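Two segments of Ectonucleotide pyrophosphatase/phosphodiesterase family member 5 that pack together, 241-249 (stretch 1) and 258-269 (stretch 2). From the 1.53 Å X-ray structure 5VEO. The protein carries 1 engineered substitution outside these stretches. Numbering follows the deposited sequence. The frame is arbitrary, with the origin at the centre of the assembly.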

# COMPACT_ATOMS: atom_id res chain seq x y z
N TYR A 241 -26.96 -11.20 11.87
CA TYR A 241 -26.39 -12.05 12.91
C TYR A 241 -26.16 -11.34 14.23
O TYR A 241 -26.26 -11.98 15.28
CB TYR A 241 -25.03 -12.60 12.45
CG TYR A 241 -25.06 -13.09 11.03
CD1 TYR A 241 -25.73 -14.26 10.71
CD2 TYR A 241 -24.44 -12.38 10.01
CE1 TYR A 241 -25.79 -14.71 9.40
CE2 TYR A 241 -24.48 -12.83 8.71
CZ TYR A 241 -25.16 -13.99 8.41
OH TYR A 241 -25.19 -14.42 7.11
N LEU A 242 -25.84 -10.04 14.20
CA LEU A 242 -25.35 -9.31 15.35
C LEU A 242 -26.25 -8.13 15.64
O LEU A 242 -26.76 -7.47 14.72
CB LEU A 242 -23.93 -8.76 15.13
CG LEU A 242 -22.76 -9.69 14.82
CD1 LEU A 242 -21.47 -8.87 14.60
CD2 LEU A 242 -22.58 -10.68 15.93
N ASP A 243 -26.42 -7.86 16.94
CA ASP A 243 -27.07 -6.66 17.41
C ASP A 243 -26.09 -5.50 17.34
O ASP A 243 -25.07 -5.51 18.04
CB ASP A 243 -27.56 -6.91 18.84
CG ASP A 243 -28.26 -5.72 19.44
OD1 ASP A 243 -28.12 -4.59 18.92
OD2 ASP A 243 -28.94 -5.93 20.48
N LYS A 244 -26.39 -4.50 16.50
CA LYS A 244 -25.47 -3.39 16.28
C LYS A 244 -25.14 -2.62 17.55
O LYS A 244 -24.11 -1.94 17.61
CB LYS A 244 -26.06 -2.43 15.24
CG LYS A 244 -27.35 -1.75 15.69
CD LYS A 244 -28.00 -0.96 14.55
CE LYS A 244 -29.32 -0.31 14.97
NZ LYS A 244 -29.20 0.49 16.21
N GLU A 245 -25.99 -2.69 18.58
CA GLU A 245 -25.71 -2.00 19.83
C GLU A 245 -24.64 -2.67 20.66
O GLU A 245 -24.19 -2.09 21.65
CB GLU A 245 -26.98 -1.90 20.69
CG GLU A 245 -28.13 -1.17 20.05
CD GLU A 245 -27.81 0.27 19.72
OE1 GLU A 245 -27.07 0.92 20.50
OE2 GLU A 245 -28.30 0.77 18.68
N HIS A 246 -24.23 -3.88 20.31
CA HIS A 246 -23.36 -4.67 21.18
C HIS A 246 -21.93 -4.75 20.69
O HIS A 246 -21.14 -5.49 21.26
CB HIS A 246 -23.95 -6.06 21.36
CG HIS A 246 -25.21 -6.07 22.17
ND1 HIS A 246 -26.00 -7.19 22.32
CD2 HIS A 246 -25.82 -5.08 22.86
CE1 HIS A 246 -27.04 -6.89 23.08
NE2 HIS A 246 -26.95 -5.62 23.43
N TYR A 247 -21.57 -4.00 19.64
CA TYR A 247 -20.19 -3.94 19.20
C TYR A 247 -19.95 -2.64 18.45
O TYR A 247 -20.88 -1.95 18.03
CB TYR A 247 -19.84 -5.14 18.32
CG TYR A 247 -20.54 -5.14 16.97
CD1 TYR A 247 -21.87 -5.55 16.86
CD2 TYR A 247 -19.89 -4.72 15.82
CE1 TYR A 247 -22.52 -5.54 15.64
CE2 TYR A 247 -20.53 -4.71 14.59
CZ TYR A 247 -21.84 -5.14 14.50
OH TYR A 247 -22.49 -5.12 13.28
N THR A 248 -18.67 -2.31 18.28
CA THR A 248 -18.25 -1.20 17.43
C THR A 248 -17.48 -1.77 16.25
O THR A 248 -16.59 -2.61 16.43
CB THR A 248 -17.40 -0.18 18.19
OG1 THR A 248 -18.10 0.26 19.36
CG2 THR A 248 -17.07 1.03 17.32
N LEU A 249 -17.83 -1.33 15.05
CA LEU A 249 -17.15 -1.76 13.83
C LEU A 249 -16.07 -0.73 13.54
O LEU A 249 -16.36 0.39 13.13
CB LEU A 249 -18.16 -1.90 12.69
CG LEU A 249 -17.70 -2.57 11.41
CD1 LEU A 249 -17.12 -3.97 11.64
CD2 LEU A 249 -18.90 -2.63 10.45
N ILE A 258 -13.68 -5.83 14.77
CA ILE A 258 -14.86 -5.78 15.63
C ILE A 258 -14.42 -5.67 17.08
O ILE A 258 -13.63 -6.49 17.57
CB ILE A 258 -15.74 -7.02 15.41
CG1 ILE A 258 -16.37 -6.95 14.01
CG2 ILE A 258 -16.84 -7.13 16.49
CD1 ILE A 258 -17.07 -8.20 13.58
N LEU A 259 -14.92 -4.65 17.76
CA LEU A 259 -14.69 -4.44 19.19
C LEU A 259 -16.00 -4.67 19.91
O LEU A 259 -16.85 -3.76 19.95
CB LEU A 259 -14.17 -3.03 19.44
CG LEU A 259 -13.95 -2.64 20.91
CD1 LEU A 259 -12.99 -3.58 21.57
CD2 LEU A 259 -13.45 -1.22 20.97
N PRO A 260 -16.24 -5.86 20.46
CA PRO A 260 -17.48 -6.07 21.22
C PRO A 260 -17.52 -5.13 22.41
O PRO A 260 -16.49 -4.81 22.99
CB PRO A 260 -17.37 -7.54 21.67
CG PRO A 260 -16.42 -8.16 20.72
CD PRO A 260 -15.42 -7.07 20.41
N LYS A 261 -18.73 -4.68 22.74
CA LYS A 261 -18.92 -3.96 23.99
C LYS A 261 -18.59 -4.88 25.16
O LYS A 261 -18.51 -6.10 25.03
CB LYS A 261 -20.35 -3.46 24.11
CG LYS A 261 -20.78 -2.60 22.95
CD LYS A 261 -20.61 -1.13 23.19
CE LYS A 261 -21.29 -0.39 22.05
NZ LYS A 261 -21.70 1.00 22.35
N GLU A 262 -18.40 -4.27 26.32
CA GLU A 262 -18.06 -5.04 27.51
C GLU A 262 -19.09 -6.12 27.78
O GLU A 262 -20.30 -5.87 27.77
CB GLU A 262 -17.96 -4.11 28.71
CG GLU A 262 -17.69 -4.89 30.00
CD GLU A 262 -17.29 -4.01 31.16
OE1 GLU A 262 -17.39 -2.77 31.01
OE2 GLU A 262 -16.89 -4.57 32.21
N GLY A 263 -18.62 -7.35 28.01
CA GLY A 263 -19.49 -8.47 28.25
C GLY A 263 -20.05 -9.16 27.02
O GLY A 263 -20.67 -10.23 27.16
N LYS A 264 -19.86 -8.61 25.82
CA LYS A 264 -20.49 -9.14 24.63
C LYS A 264 -19.55 -9.95 23.75
O LYS A 264 -19.95 -10.35 22.65
CB LYS A 264 -21.10 -8.02 23.80
CG LYS A 264 -21.93 -7.05 24.62
CD LYS A 264 -23.09 -7.75 25.31
CE LYS A 264 -23.92 -6.76 26.10
NZ LYS A 264 -24.81 -7.48 27.04
N PHE A 265 -18.32 -10.21 24.20
CA PHE A 265 -17.39 -10.94 23.35
C PHE A 265 -17.97 -12.29 22.95
O PHE A 265 -18.04 -12.62 21.76
CB PHE A 265 -16.05 -11.12 24.06
CG PHE A 265 -15.01 -11.75 23.20
CD1 PHE A 265 -14.11 -10.96 22.49
CD2 PHE A 265 -14.98 -13.12 23.03
CE1 PHE A 265 -13.16 -11.54 21.68
CE2 PHE A 265 -14.04 -13.70 22.21
CZ PHE A 265 -13.12 -12.91 21.54
N ASP A 266 -18.41 -13.10 23.92
CA ASP A 266 -18.93 -14.42 23.56
C ASP A 266 -20.17 -14.31 22.70
O ASP A 266 -20.36 -15.09 21.76
CB ASP A 266 -19.24 -15.23 24.82
CG ASP A 266 -18.01 -15.78 25.46
OD1 ASP A 266 -16.99 -15.82 24.78
OD2 ASP A 266 -18.07 -16.19 26.64
N GLU A 267 -21.04 -13.35 23.02
CA GLU A 267 -22.24 -13.16 22.23
C GLU A 267 -21.89 -12.89 20.78
O GLU A 267 -22.45 -13.50 19.87
CB GLU A 267 -23.06 -12.00 22.79
CG GLU A 267 -24.24 -11.64 21.90
CD GLU A 267 -24.99 -10.42 22.37
OE1 GLU A 267 -25.27 -10.32 23.58
OE2 GLU A 267 -25.31 -9.55 21.53
N VAL A 268 -20.98 -11.94 20.56
CA VAL A 268 -20.60 -11.54 19.21
C VAL A 268 -19.88 -12.68 18.50
O VAL A 268 -20.19 -13.02 17.35
CB VAL A 268 -19.74 -10.27 19.26
CG1 VAL A 268 -19.17 -9.94 17.88
CG2 VAL A 268 -20.58 -9.12 19.76
N TYR A 269 -18.91 -13.28 19.18
CA TYR A 269 -18.17 -14.36 18.55
C TYR A 269 -19.08 -15.54 18.21
O TYR A 269 -19.02 -16.07 17.10
CB TYR A 269 -17.01 -14.80 19.44
CG TYR A 269 -16.20 -15.88 18.79
CD1 TYR A 269 -16.45 -17.21 19.06
CD2 TYR A 269 -15.20 -15.57 17.88
CE1 TYR A 269 -15.73 -18.21 18.46
CE2 TYR A 269 -14.47 -16.56 17.27
CZ TYR A 269 -14.73 -17.88 17.57
OH TYR A 269 -14.00 -18.87 16.96
O HOH W 1 -25.11 -9.73 18.80
O HOH W 2 -17.52 -1.51 21.34

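A short antiparallel strand pair is often supplemented by contacts made just beyond one end, and these two segments of Ectonucleotide pyrophosphatase/phosphodiesterase family member 5 illustrate the principle well. Strand 247-249 runs against strand 258-260 at 163°, nearly antiparallel, and the contact as a whole buries 625 Å², summed over both sides.

The backbone provides the register. T248 and L259 form the hydrogen-bonded pair, with T248 N donating to L259 O at 2.9 Å and L259 N returning the bond to T248 O at 3.0 Å; both are close to linear, as expected where two peptide edges lie level. Y247 with P260 and L249 with I258 are the flanking non-hydrogen-bonded pairs. Proline has no amide hydrogen to give, and the position of P260 asks for none from this partner. At the Y247–P260 pair the CA atoms come within 4.0 Å, and Y247 CA lies 3.4 Å from L259 O in a CA-H...O contact. The ladder gains one further rung beyond the strands, where K261 N donates to H246 O at 2.9 Å. From K261 the chain makes a type II turn, closed by K264 N to K261 O at 3.0 Å, with G263 at a positive phi that suits glycine. K264 then occupies the N-cap position, right before the helix, on which E267 and V268 point toward the first stretch.

Apolar packing follows from strand alternation. Y247, L249, I258 and P260 share one face of the sheet, where Y247 CD2 meets I258 CG2 at 3.9 Å and L249 CD1 meets I258 CG1 at the same distance. The helix extends this layer: V268 CG1 lies 4.0 Å from L242 CD2, and V268 CG2 approaches Y247 CB at 4.3 Å. T248 and L259 point to the other face.

The polar and aromatic chemistry converges on H246. Its ND1 donates to E267 OE2 at 2.6 Å, a short, nearly straight bond at the ring edge that places a carboxylate oxygen close to the ring plane. Over one face of the same imidazole sits K264 CE, 4.1 Å from the centroid and only 7° off the normal, a CH-pi contact that uses the lysine's aliphatic portion.

Water completes the polar contacts. One molecule accepts from D243 N at 2.9 Å and donates to E267 OE2 at 2.7 Å, so that this oxygen serves both histidine and solvent. A second donates to L259 O at 2.7 Å and is hydrogen-bonded to T248 OG1, also at 2.7 Å, bridging the central strand pair.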